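Local coordinates for protein putative alpha-L-fucosidase (Bacteroides thetaiotaomicron VPI-5482, PDB 3GZA) that is a putative alpha-L-fucosidase of glycoside hydrolase family 29, expected to cleave alpha-linked L-fucose from glycans, at residues Trp64-Lys69 against Arg119-Gln124; Arg132-Leu137 against Ala156-Leu161; Thr226-Cys231 against Leu254-Asp259. All blocks are in the same frame, centred on the assembly; numbering follows the deposited sequence.

Interaction 1. Residues Trp64-Lys69 against Arg119-Gln124; sequences WVQAAK and RKYGLQ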
loop_
_atom_site.group_PDB
_atom_site.type_symbol
_atom_site.label_atom_id
_atom_site.label_comp_id
_atom_site.label_asym_id
_atom_site.label_seq_id
_atom_site.Cartn_x
_atom_site.Cartn_y
_atom_site.Cartn_z
ATOM N N TRP A 64 9.959 -19.046 19.453
ATOM C CA TRP A 64 8.559 -19.405 19.129
ATOM C C TRP A 64 8.420 -20.909 18.821
ATOM O O TRP A 64 7.555 -21.597 19.352
ATOM C CB TRP A 64 8.121 -18.673 17.870
ATOM C CG TRP A 64 8.064 -17.196 17.904
ATOM C CD1 TRP A 64 8.623 -16.354 18.837
ATOM C CD2 TRP A 64 7.549 -16.371 16.887
ATOM N NE1 TRP A 64 8.399 -15.041 18.453
ATOM C CE2 TRP A 64 7.777 -15.030 17.246
ATOM C CE3 TRP A 64 6.869 -16.638 15.693
ATOM C CZ2 TRP A 64 7.338 -13.943 16.451
ATOM C CZ3 TRP A 64 6.445 -15.560 14.902
ATOM C CH2 TRP A 64 6.686 -14.242 15.290
ATOM N N VAL A 65 9.292 -21.406 17.946
ATOM C CA VAL A 65 9.257 -22.760 17.502
ATOM C C VAL A 65 9.589 -23.703 18.646
ATOM O O VAL A 65 8.949 -24.734 18.826
ATOM C CB VAL A 65 10.160 -22.962 16.270
ATOM C CG1 VAL A 65 10.267 -24.450 15.886
ATOM C CG2 VAL A 65 9.586 -22.154 15.104
ATOM N N GLN A 66 10.571 -23.373 19.466
ATOM C CA GLN A 66 10.877 -24.243 20.582
ATOM C C GLN A 66 9.744 -24.306 21.565
ATOM O O GLN A 66 9.502 -25.340 22.163
ATOM C CB GLN A 66 12.118 -23.744 21.323
ATOM C CG GLN A 66 13.390 -23.979 20.537
ATOM C CD GLN A 66 14.590 -23.359 21.188
ATOM O OE1 GLN A 66 14.744 -22.120 21.228
ATOM N NE2 GLN A 66 15.451 -24.207 21.699
ATOM N N ALA A 67 9.052 -23.190 21.747
ATOM C CA ALA A 67 7.937 -23.153 22.689
ATOM C C ALA A 67 6.825 -24.102 22.224
ATOM O O ALA A 67 6.309 -24.883 23.005
ATOM C CB ALA A 67 7.371 -21.743 22.845
ATOM N N ALA A 68 6.520 -24.082 20.932
ATOM C CA ALA A 68 5.471 -24.955 20.333
ATOM C C ALA A 68 5.911 -26.430 20.373
ATOM O O ALA A 68 5.140 -27.355 20.650
ATOM C CB ALA A 68 5.230 -24.502 18.929
ATOM N N LYS A 69 7.174 -26.659 20.059
ATOM C CA LYS A 69 7.693 -27.988 20.051
ATOM C C LYS A 69 7.547 -28.644 21.402
ATOM O O LYS A 69 7.253 -29.831 21.491
ATOM C CB LYS A 69 9.170 -27.985 19.615
ATOM C CG LYS A 69 9.818 -29.345 19.614
ATOM C CD LYS A 69 11.206 -29.297 18.986
ATOM C CE LYS A 69 11.814 -30.691 18.858
ATOM N NZ LYS A 69 13.207 -30.665 18.349
ATOM N N ARG A 119 12.400 -25.477 10.491
ATOM C CA ARG A 119 13.243 -26.546 9.982
ATOM C C ARG A 119 14.401 -26.859 10.918
ATOM O O ARG A 119 14.831 -28.016 11.037
ATOM C CB ARG A 119 13.727 -26.206 8.572
ATOM C CG ARG A 119 12.583 -26.199 7.575
ATOM C CD ARG A 119 12.974 -25.862 6.157
ATOM N NE ARG A 119 11.758 -25.769 5.313
ATOM C CZ ARG A 119 11.333 -24.675 4.666
ATOM N NH1 ARG A 119 12.000 -23.519 4.698
ATOM N NH2 ARG A 119 10.223 -24.758 3.968
ATOM N N LYS A 120 14.926 -25.835 11.574
ATOM C CA LYS A 120 16.028 -26.008 12.541
ATOM C C LYS A 120 15.673 -26.983 13.684
ATOM O O LYS A 120 16.522 -27.784 14.113
ATOM C CB LYS A 120 16.429 -24.647 13.119
ATOM C CG LYS A 120 17.533 -24.673 14.183
ATOM C CD LYS A 120 17.986 -23.278 14.585
ATOM C CE LYS A 120 18.950 -23.286 15.732
ATOM N NZ LYS A 120 19.304 -21.869 16.055
ATOM N N TYR A 121 14.425 -26.905 14.152
ATOM C CA TYR A 121 13.943 -27.709 15.260
ATOM C C TYR A 121 13.089 -28.882 14.841
ATOM O O TYR A 121 12.525 -29.586 15.679
ATOM C CB TYR A 121 13.246 -26.850 16.297
ATOM C CG TYR A 121 14.206 -25.844 16.893
ATOM C CD1 TYR A 121 15.132 -26.219 17.822
ATOM C CD2 TYR A 121 14.187 -24.524 16.469
ATOM C CE1 TYR A 121 16.056 -25.290 18.340
ATOM C CE2 TYR A 121 15.073 -23.598 16.961
ATOM C CZ TYR A 121 15.988 -23.962 17.882
ATOM O OH TYR A 121 16.867 -23.022 18.381
ATOM N N GLY A 122 12.972 -29.101 13.547
ATOM C CA GLY A 122 12.258 -30.258 13.081
ATOM C C GLY A 122 10.758 -30.152 13.028
ATOM O O GLY A 122 10.072 -31.173 13.143
ATOM N N LEU A 123 10.223 -28.935 12.949
ATOM C CA LEU A 123 8.793 -28.732 12.773
ATOM C C LEU A 123 8.597 -28.361 11.301
ATOM O O LEU A 123 9.471 -27.757 10.678
ATOM C CB LEU A 123 8.201 -27.678 13.693
ATOM C CG LEU A 123 7.739 -28.153 15.082
ATOM C CD1 LEU A 123 8.936 -28.643 15.890
ATOM C CD2 LEU A 123 6.967 -27.045 15.772
ATOM N N GLN A 124 7.492 -28.827 10.730
ATOM C CA GLN A 124 7.171 -28.526 9.339
ATOM C C GLN A 124 6.479 -27.165 9.284
ATOM O O GLN A 124 5.469 -26.943 9.947
ATOM C CB GLN A 124 6.251 -29.616 8.782
ATOM C CG GLN A 124 6.960 -30.984 8.742
ATOM C CD GLN A 124 6.025 -32.164 8.439
ATOM O OE1 GLN A 124 5.622 -32.364 7.310
ATOM N NE2 GLN A 124 5.708 -32.951 9.451
#

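Interaction 2. Residues Arg132-Leu137 against Ala156-Leu161; sequences RWNSLL and AWYKRL. With EDO (1,2-ethanediol), chain K.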
loop_
_atom_site.group_PDB
_atom_site.type_symbol
_atom_site.label_atom_id
_atom_site.label_comp_id
_atom_site.label_asym_id
_atom_site.label_seq_id
_atom_site.Cartn_x
_atom_site.Cartn_y
_atom_site.Cartn_z
ATOM N N ARG A 132 -9.338 -12.318 2.839
ATOM C CA ARG A 132 -10.749 -12.024 2.970
ATOM C C ARG A 132 -11.031 -10.593 3.439
ATOM O O ARG A 132 -12.043 -9.988 3.035
ATOM C CB ARG A 132 -11.350 -13.040 3.966
ATOM C CG ARG A 132 -12.825 -12.927 4.165
ATOM C CD ARG A 132 -13.398 -14.080 4.968
ATOM N NE ARG A 132 -14.868 -14.032 4.952
ATOM C CZ ARG A 132 -15.654 -14.575 5.887
ATOM N NH1 ARG A 132 -15.130 -15.233 6.904
ATOM N NH2 ARG A 132 -16.966 -14.496 5.801
ATOM N N TRP A 133 -10.176 -10.103 4.310
ATOM C CA TRP A 133 -10.264 -8.754 4.851
ATOM C C TRP A 133 -8.924 -8.051 4.616
ATOM O O TRP A 133 -7.847 -8.600 4.874
ATOM C CB TRP A 133 -10.535 -8.781 6.368
ATOM C CG TRP A 133 -11.497 -9.844 6.782
ATOM C CD1 TRP A 133 -11.169 -11.086 7.245
ATOM C CD2 TRP A 133 -12.937 -9.797 6.722
ATOM N NE1 TRP A 133 -12.317 -11.822 7.457
ATOM C CE2 TRP A 133 -13.411 -11.055 7.160
ATOM C CE3 TRP A 133 -13.871 -8.815 6.382
ATOM C CZ2 TRP A 133 -14.767 -11.340 7.248
ATOM C CZ3 TRP A 133 -15.225 -9.103 6.461
ATOM C CH2 TRP A 133 -15.656 -10.386 6.878
ATOM N N ASN A 134 -8.968 -6.822 4.089
ATOM C CA ASN A 134 -7.768 -6.000 3.927
ATOM C C ASN A 134 -8.208 -4.579 4.145
ATOM O O ASN A 134 -8.889 -3.976 3.298
ATOM C CB ASN A 134 -7.172 -6.205 2.543
ATOM C CG ASN A 134 -5.884 -5.449 2.349
ATOM O OD1 ASN A 134 -5.731 -4.299 2.861
ATOM N ND2 ASN A 134 -4.906 -6.087 1.626
ATOM N N SER A 135 -7.948 -4.086 5.353
ATOM C CA SER A 135 -8.427 -2.766 5.713
ATOM C C SER A 135 -7.791 -1.670 4.869
ATOM O O SER A 135 -8.457 -0.735 4.468
ATOM C CB SER A 135 -8.219 -2.481 7.185
ATOM O OG SER A 135 -6.859 -2.481 7.531
ATOM N N LEU A 136 -6.516 -1.818 4.570
ATOM C CA LEU A 136 -5.839 -0.766 3.784
ATOM C C LEU A 136 -6.461 -0.629 2.412
ATOM O O LEU A 136 -6.690 0.496 1.945
ATOM C CB LEU A 136 -4.340 -1.093 3.597
ATOM C CG LEU A 136 -3.590 -0.008 2.837
ATOM C CD1 LEU A 136 -3.457 1.320 3.645
ATOM C CD2 LEU A 136 -2.243 -0.645 2.392
ATOM N N LEU A 137 -6.646 -1.763 1.721
ATOM C CA LEU A 137 -7.074 -1.815 0.338
ATOM C C LEU A 137 -8.557 -1.831 0.108
ATOM O O LEU A 137 -8.990 -1.799 -1.019
ATOM C CB LEU A 137 -6.433 -2.985 -0.393
ATOM C CG LEU A 137 -4.897 -2.976 -0.418
ATOM C CD1 LEU A 137 -4.444 -4.156 -1.242
ATOM C CD2 LEU A 137 -4.326 -1.650 -1.003
ATOM N N ALA A 156 -10.673 -7.720 -10.102
ATOM C CA ALA A 156 -9.786 -8.514 -10.998
ATOM C C ALA A 156 -8.333 -8.280 -10.560
ATOM O O ALA A 156 -7.502 -9.195 -10.508
ATOM C CB ALA A 156 -10.005 -8.139 -12.434
ATOM N N TRP A 157 -8.004 -7.024 -10.290
ATOM C CA TRP A 157 -6.665 -6.647 -9.824
ATOM C C TRP A 157 -6.327 -7.276 -8.487
ATOM O O TRP A 157 -5.234 -7.816 -8.308
ATOM C CB TRP A 157 -6.550 -5.110 -9.777
ATOM C CG TRP A 157 -5.332 -4.655 -9.031
ATOM C CD1 TRP A 157 -4.061 -4.539 -9.519
ATOM C CD2 TRP A 157 -5.268 -4.260 -7.667
ATOM N NE1 TRP A 157 -3.206 -4.149 -8.527
ATOM C CE2 TRP A 157 -3.932 -3.942 -7.398
ATOM C CE3 TRP A 157 -6.215 -4.132 -6.649
ATOM C CZ2 TRP A 157 -3.518 -3.496 -6.142
ATOM C CZ3 TRP A 157 -5.782 -3.687 -5.412
ATOM C CH2 TRP A 157 -4.449 -3.362 -5.210
ATOM N N TYR A 158 -7.261 -7.217 -7.537
ATOM C CA TYR A 158 -7.054 -7.767 -6.239
ATOM C C TYR A 158 -6.831 -9.287 -6.324
ATOM O O TYR A 158 -5.958 -9.838 -5.645
ATOM C CB TYR A 158 -8.188 -7.408 -5.269
ATOM C CG TYR A 158 -7.957 -7.974 -3.895
ATOM C CD1 TYR A 158 -6.930 -7.483 -3.089
ATOM C CD2 TYR A 158 -8.771 -8.991 -3.365
ATOM C CE1 TYR A 158 -6.709 -7.996 -1.796
ATOM C CE2 TYR A 158 -8.570 -9.501 -2.113
ATOM C CZ TYR A 158 -7.523 -9.010 -1.301
ATOM O OH TYR A 158 -7.322 -9.536 -0.024
ATOM N N LYS A 159 -7.621 -9.962 -7.138
ATOM C CA LYS A 159 -7.407 -11.383 -7.325
ATOM C C LYS A 159 -5.962 -11.671 -7.812
ATOM O O LYS A 159 -5.318 -12.595 -7.325
ATOM C CB LYS A 159 -8.439 -11.945 -8.309
ATOM C CG LYS A 159 -9.845 -12.063 -7.667
ATOM C CD LYS A 159 -11.030 -12.170 -8.607
ATOM C CE LYS A 159 -10.979 -13.332 -9.510
ATOM N NZ LYS A 159 -12.272 -13.346 -10.313
ATOM N N ARG A 160 -5.495 -10.897 -8.776
ATOM C CA ARG A 160 -4.119 -11.081 -9.258
ATOM C C ARG A 160 -3.130 -10.767 -8.182
ATOM O O ARG A 160 -2.101 -11.423 -8.088
ATOM C CB ARG A 160 -3.844 -10.242 -10.521
ATOM C CG ARG A 160 -4.533 -10.786 -11.793
ATOM C CD ARG A 160 -4.107 -10.005 -13.005
ATOM N NE ARG A 160 -4.589 -8.644 -13.024
ATOM C CZ ARG A 160 -5.780 -8.271 -13.507
ATOM N NH1 ARG A 160 -6.650 -9.145 -14.028
ATOM N NH2 ARG A 160 -6.122 -7.022 -13.442
ATOM N N LEU A 161 -3.387 -9.735 -7.377
ATOM C CA LEU A 161 -2.453 -9.370 -6.300
ATOM C C LEU A 161 -2.317 -10.560 -5.359
ATOM O O LEU A 161 -1.207 -10.956 -4.941
ATOM C CB LEU A 161 -2.971 -8.161 -5.533
ATOM C CG LEU A 161 -2.166 -7.802 -4.274
ATOM C CD1 LEU A 161 -0.704 -7.323 -4.556
ATOM C CD2 LEU A 161 -2.908 -6.785 -3.395
HETATM C C1 EDO K . -1.914 -7.367 -9.479
HETATM O O1 EDO K . -1.163 -7.812 -10.676
HETATM C C2 EDO K . -0.788 -6.937 -8.490
HETATM O O2 EDO K . -0.390 -5.607 -8.672
HETATM O O HOH W 1 -4.953 -8.892 1.318
#

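Interaction 3. Residues Thr226-Cys231 against Leu254-Asp259; sequences TVEYPC and LLKHGD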
loop_
_atom_site.group_PDB
_atom_site.type_symbol
_atom_site.label_atom_id
_atom_site.label_comp_id
_atom_site.label_asym_id
_atom_site.label_seq_id
_atom_site.Cartn_x
_atom_site.Cartn_y
_atom_site.Cartn_z
ATOM N N THR A 226 -11.631 -29.139 20.303
ATOM C CA THR A 226 -12.231 -30.478 20.318
ATOM C C THR A 226 -13.027 -30.678 19.056
ATOM O O THR A 226 -13.301 -29.733 18.319
ATOM C CB THR A 226 -13.208 -30.695 21.488
ATOM O OG1 THR A 226 -14.434 -29.938 21.289
ATOM C CG2 THR A 226 -12.584 -30.329 22.800
ATOM N N VAL A 227 -13.346 -31.932 18.805
ATOM C CA VAL A 227 -14.344 -32.336 17.836
ATOM C C VAL A 227 -15.359 -33.179 18.585
ATOM O O VAL A 227 -15.155 -33.549 19.722
ATOM C CB VAL A 227 -13.744 -33.104 16.641
ATOM C CG1 VAL A 227 -12.862 -32.198 15.787
ATOM C CG2 VAL A 227 -12.960 -34.383 17.084
ATOM N N GLU A 228 -16.444 -33.570 17.935
ATOM C CA GLU A 228 -17.426 -34.418 18.560
ATOM C C GLU A 228 -17.082 -35.876 18.303
ATOM O O GLU A 228 -16.043 -36.175 17.708
ATOM C CB GLU A 228 -18.815 -34.043 18.081
ATOM C CG GLU A 228 -19.219 -32.620 18.460
ATOM C CD GLU A 228 -19.291 -32.427 19.954
ATOM O OE1 GLU A 228 -19.950 -33.252 20.603
ATOM O OE2 GLU A 228 -18.749 -31.436 20.474
ATOM N N TYR A 229 -17.902 -36.785 18.814
ATOM C CA TYR A 229 -17.683 -38.219 18.642
ATOM C C TYR A 229 -18.989 -38.917 18.249
ATOM O O TYR A 229 -20.014 -38.650 18.878
ATOM C CB TYR A 229 -17.036 -38.817 19.923
ATOM C CG TYR A 229 -16.596 -40.245 19.633
ATOM C CD1 TYR A 229 -15.354 -40.480 19.039
ATOM C CD2 TYR A 229 -17.420 -41.324 19.893
ATOM C CE1 TYR A 229 -14.969 -41.723 18.690
ATOM C CE2 TYR A 229 -17.049 -42.619 19.533
ATOM C CZ TYR A 229 -15.802 -42.810 18.934
ATOM O OH TYR A 229 -15.409 -44.072 18.581
ATOM N N PRO A 230 -18.959 -39.804 17.230
ATOM C CA PRO A 230 -17.814 -40.227 16.415
ATOM C C PRO A 230 -17.287 -39.106 15.536
ATOM O O PRO A 230 -17.999 -38.111 15.293
ATOM C CB PRO A 230 -18.390 -41.359 15.551
ATOM C CG PRO A 230 -19.810 -41.085 15.467
ATOM C CD PRO A 230 -20.186 -40.505 16.801
ATOM N N CYS A 231 -16.034 -39.224 15.110
ATOM C CA CYS A 231 -15.432 -38.252 14.199
ATOM C C CYS A 231 -14.700 -39.002 13.080
ATOM O O CYS A 231 -13.698 -39.650 13.319
ATOM C CB CYS A 231 -14.463 -37.299 14.894
ATOM S SG CYS A 231 -13.851 -36.033 13.800
ATOM N N LEU A 254 -22.084 -31.916 10.562
ATOM C CA LEU A 254 -21.227 -32.574 9.583
ATOM C C LEU A 254 -19.762 -32.211 9.801
ATOM O O LEU A 254 -18.904 -33.082 9.711
ATOM C CB LEU A 254 -21.740 -32.266 8.155
ATOM C CG LEU A 254 -20.884 -32.762 6.997
ATOM C CD1 LEU A 254 -20.756 -34.300 7.068
ATOM C CD2 LEU A 254 -21.459 -32.274 5.637
ATOM N N LEU A 255 -19.426 -30.943 10.109
ATOM C CA LEU A 255 -18.009 -30.591 10.418
ATOM C C LEU A 255 -17.491 -31.285 11.659
ATOM O O LEU A 255 -16.378 -31.786 11.686
ATOM C CB LEU A 255 -17.863 -29.083 10.561
ATOM C CG LEU A 255 -18.130 -28.260 9.302
ATOM C CD1 LEU A 255 -18.204 -26.790 9.688
ATOM C CD2 LEU A 255 -17.046 -28.510 8.198
ATOM N N LYS A 256 -18.339 -31.360 12.688
ATOM C CA LYS A 256 -17.981 -31.950 13.955
ATOM C C LYS A 256 -17.803 -33.453 13.973
ATOM O O LYS A 256 -17.061 -33.980 14.827
ATOM C CB LYS A 256 -19.058 -31.548 14.988
ATOM C CG LYS A 256 -18.971 -30.064 15.370
ATOM C CD LYS A 256 -20.137 -29.595 16.234
ATOM C CE LYS A 256 -19.959 -28.103 16.600
ATOM N NZ LYS A 256 -21.197 -27.569 17.169
ATOM N N HIS A 257 -18.521 -34.135 13.086
ATOM C CA HIS A 257 -18.543 -35.593 13.037
ATOM C C HIS A 257 -17.998 -36.213 11.749
ATOM O O HIS A 257 -17.639 -37.379 11.751
ATOM C CB HIS A 257 -20.007 -36.108 13.202
ATOM C CG HIS A 257 -20.582 -35.918 14.583
ATOM N ND1 HIS A 257 -20.323 -36.783 15.619
ATOM C CD2 HIS A 257 -21.404 -34.959 15.089
ATOM C CE1 HIS A 257 -20.960 -36.369 16.704
ATOM N NE2 HIS A 257 -21.638 -35.272 16.407
ATOM N N GLY A 258 -18.047 -35.489 10.636
ATOM C CA GLY A 258 -17.758 -36.079 9.331
ATOM C C GLY A 258 -18.903 -36.993 8.891
ATOM O O GLY A 258 -19.989 -37.035 9.500
ATOM N N ASP A 259 -18.678 -37.752 7.815
ATOM C CA ASP A 259 -19.677 -38.603 7.248
ATOM C C ASP A 259 -18.995 -39.907 6.901
ATOM O O ASP A 259 -18.217 -39.999 5.954
ATOM C CB ASP A 259 -20.271 -37.927 6.004
ATOM C CG ASP A 259 -21.302 -38.758 5.287
ATOM O OD1 ASP A 259 -21.629 -39.903 5.683
ATOM O OD2 ASP A 259 -21.793 -38.218 4.254
HETATM O O HOH W 2 -22.665 -33.893 18.637
#

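Interaction 1. Residues Trp64-Lys69 against Arg119-Gln124
The Schellman motif that closes helix 110-121, with Gly122 at positive phi, presents the carbonyl of Tyr121 to Lys69 at the end of helix 61-69. The lysine chain is extended throughout, CG lying anti to the backbone N (chi1 178°), and its ammonium NZ ends 3.0 Å from Tyr121 O in the one hydrogen bond between the segments. NZ is tilted moderately from the carbonyl plane, and the C=O...N angle is 136°. On the way, Lys69 crosses Leu123 obliquely, its CB, CG and CD all close to methyl CD1, with CB at 3.8 Å.

The Tyr121 ring is sandwiched. Gln66 CG sits over the centre of one face, 3.7 Å from the centroid in a CH-pi contact, and beyond it the flat amide stacks on the ring at 16° between planes, Gln66 CD being 3.6 Å from Tyr121 CZ. Lys120 CG lies over the opposite face, nearer the rim. At the inner end of the tyrosine, Val65 CG1, which is anti to the backbone N, touches CB of Tyr121 at 3.8 Å and then Leu123 CD2 at 4.2 Å. Ala68 CB makes a looser contact with that same CD2 and also packs on Ala24 and Phe26 of strand 22-26, while Leu123 rests on Ala76 of strand 75-79.

The contact therefore grades from buried methyls beside the barrel strands to long polar side chains at the surface. Tyr121 O, just before Gly122, accepts from the lysine ammonium, which would be favourable beside the partial negative charge of a helix C-terminus.

Interaction 2. Residues Arg132-Leu137 against Ala156-Leu161
Leu137 CD1 and Leu161 CD2 meet tip to tip at 3.7 Å, and this is the close-packed part of the contact. The same CD1 methyl lies 4.0 Å from CH2 of Trp157, the leucine side chain crossing the indole at about a right angle, and more loosely near CE1 of Tyr158. Leu161 CG is anti to its backbone N (chi1 173°), and from there its CD2 meets the Leu137 methyl.

The loop of Leu137 follows strand 124-129 of the TIM-type barrel, and helix 148-171 comes later in the same connection before the parallel strand 178-181. Within the loop Asn134 forms an Asx motif: its OD1 accepts from Leu137 N at 2.9 Å, a nearly straight bond (166°) whose donor stands above the carbonyl plane, and which ties the leucine's backbone to the loop.

The Asn134 side is looser and bridged by a water. Asn134 CB comes no nearer to Tyr158 OH than 4.2 Å, and the water joins the two side chains instead, accepting from ND2 of Asn134 at 2.8 Å and donating to OH of Tyr158 at the same length. That water lies in the plane of the tyrosine ring, at its edge. The phenol oxygen also bonds to the Ile131 carbonyl, so this buried polar atom has two partners. On the far side of Trp157 and Leu161 from the loop, at the subunit interface, an ethanediol molecule, probably from the crystallisation liquor, takes a weak, bent bond from Trp157 NE1 to its O2, and is held as well by Lys164 and by Glu49 of the second subunit. Pro47 of that subunit packs on Trp157, and its Leu136 on Leu137.

Interaction 3. Residues Thr226-Cys231 against Leu254-Asp259
His257 lies with one ring face against the aliphatic base of Glu228 and its edge turned to the backbone around the cis peptide that joins Tyr229 to Pro230. Glu228 CB stands over the face, displaced toward the CE1-NE2 rim, at 3.7 Å from the ring centroid, a CH-pi contact. At the edge, His257 ND1 donates to Pro230 O over 2.7 Å. The acceptor lies 22° out of the imidazole plane, while ND1 itself lies in the plane of the carbonyl, so the bond is short but bent, with 142° at the hydrogen. It shows ND1 to carry a proton. Tyr229 O lies near the same edge, 3.3 Å from His257 CE1. NE2, the other ring nitrogen, is met in plane by a water that also makes a weak bond to OE1 of Glu228.

Glu228 and Lys256 run side by side, pointing the same way, with Glu228 CG 3.6 Å from Lys256 CB. The glutamate bends at chi2 (-63°) whereas the lysine stays extended, and their charged ends do not touch, Glu228 OE2 and Lys256 NZ being 5.6 Å apart. Between the backbones, Glu228 N donates to Lys256 O at 3.2 Å. Cys231 SG lies near that same carbonyl, and Cys231 CA makes a C-H...O contact of 3.4 Å with His257 O.

Val227 and Cys231 pack on Ala268 of strand 264-273. Tyr229 OH bonds to Ser404 and Glu403, and its ring meets Arg409 in a cation-pi contact. Gly258, the first residue to leave helical angles, has the positive phi common at helix C-termini. Loop 226-231 thus joins helix 251-257 of the TIM-type barrel to the C-terminal beta-sandwich.

All three contacts belong to the TIM-barrel part of the chain but lie in separate places, and none touches another. Interactions 1 and 3 sit on opposite sides of the chain's centre, 29 Å apart between centres and about 17 Å between nearest atoms. Interaction 2 is farther from that centre and alone involves the second subunit; its centre is 31 Å from interaction 1 and 34 Å from interaction 3, although the nearest atoms of interactions 2 and 3 come within about 12 Å. A bound HEPES lies about 6 Å from the Arg132 side chain, and a HEPES, not necessarily the same molecule, about 9 Å from that of Lys256. The sodium ion, at His31, Asp34 and Ile36, is bound by none of their residues.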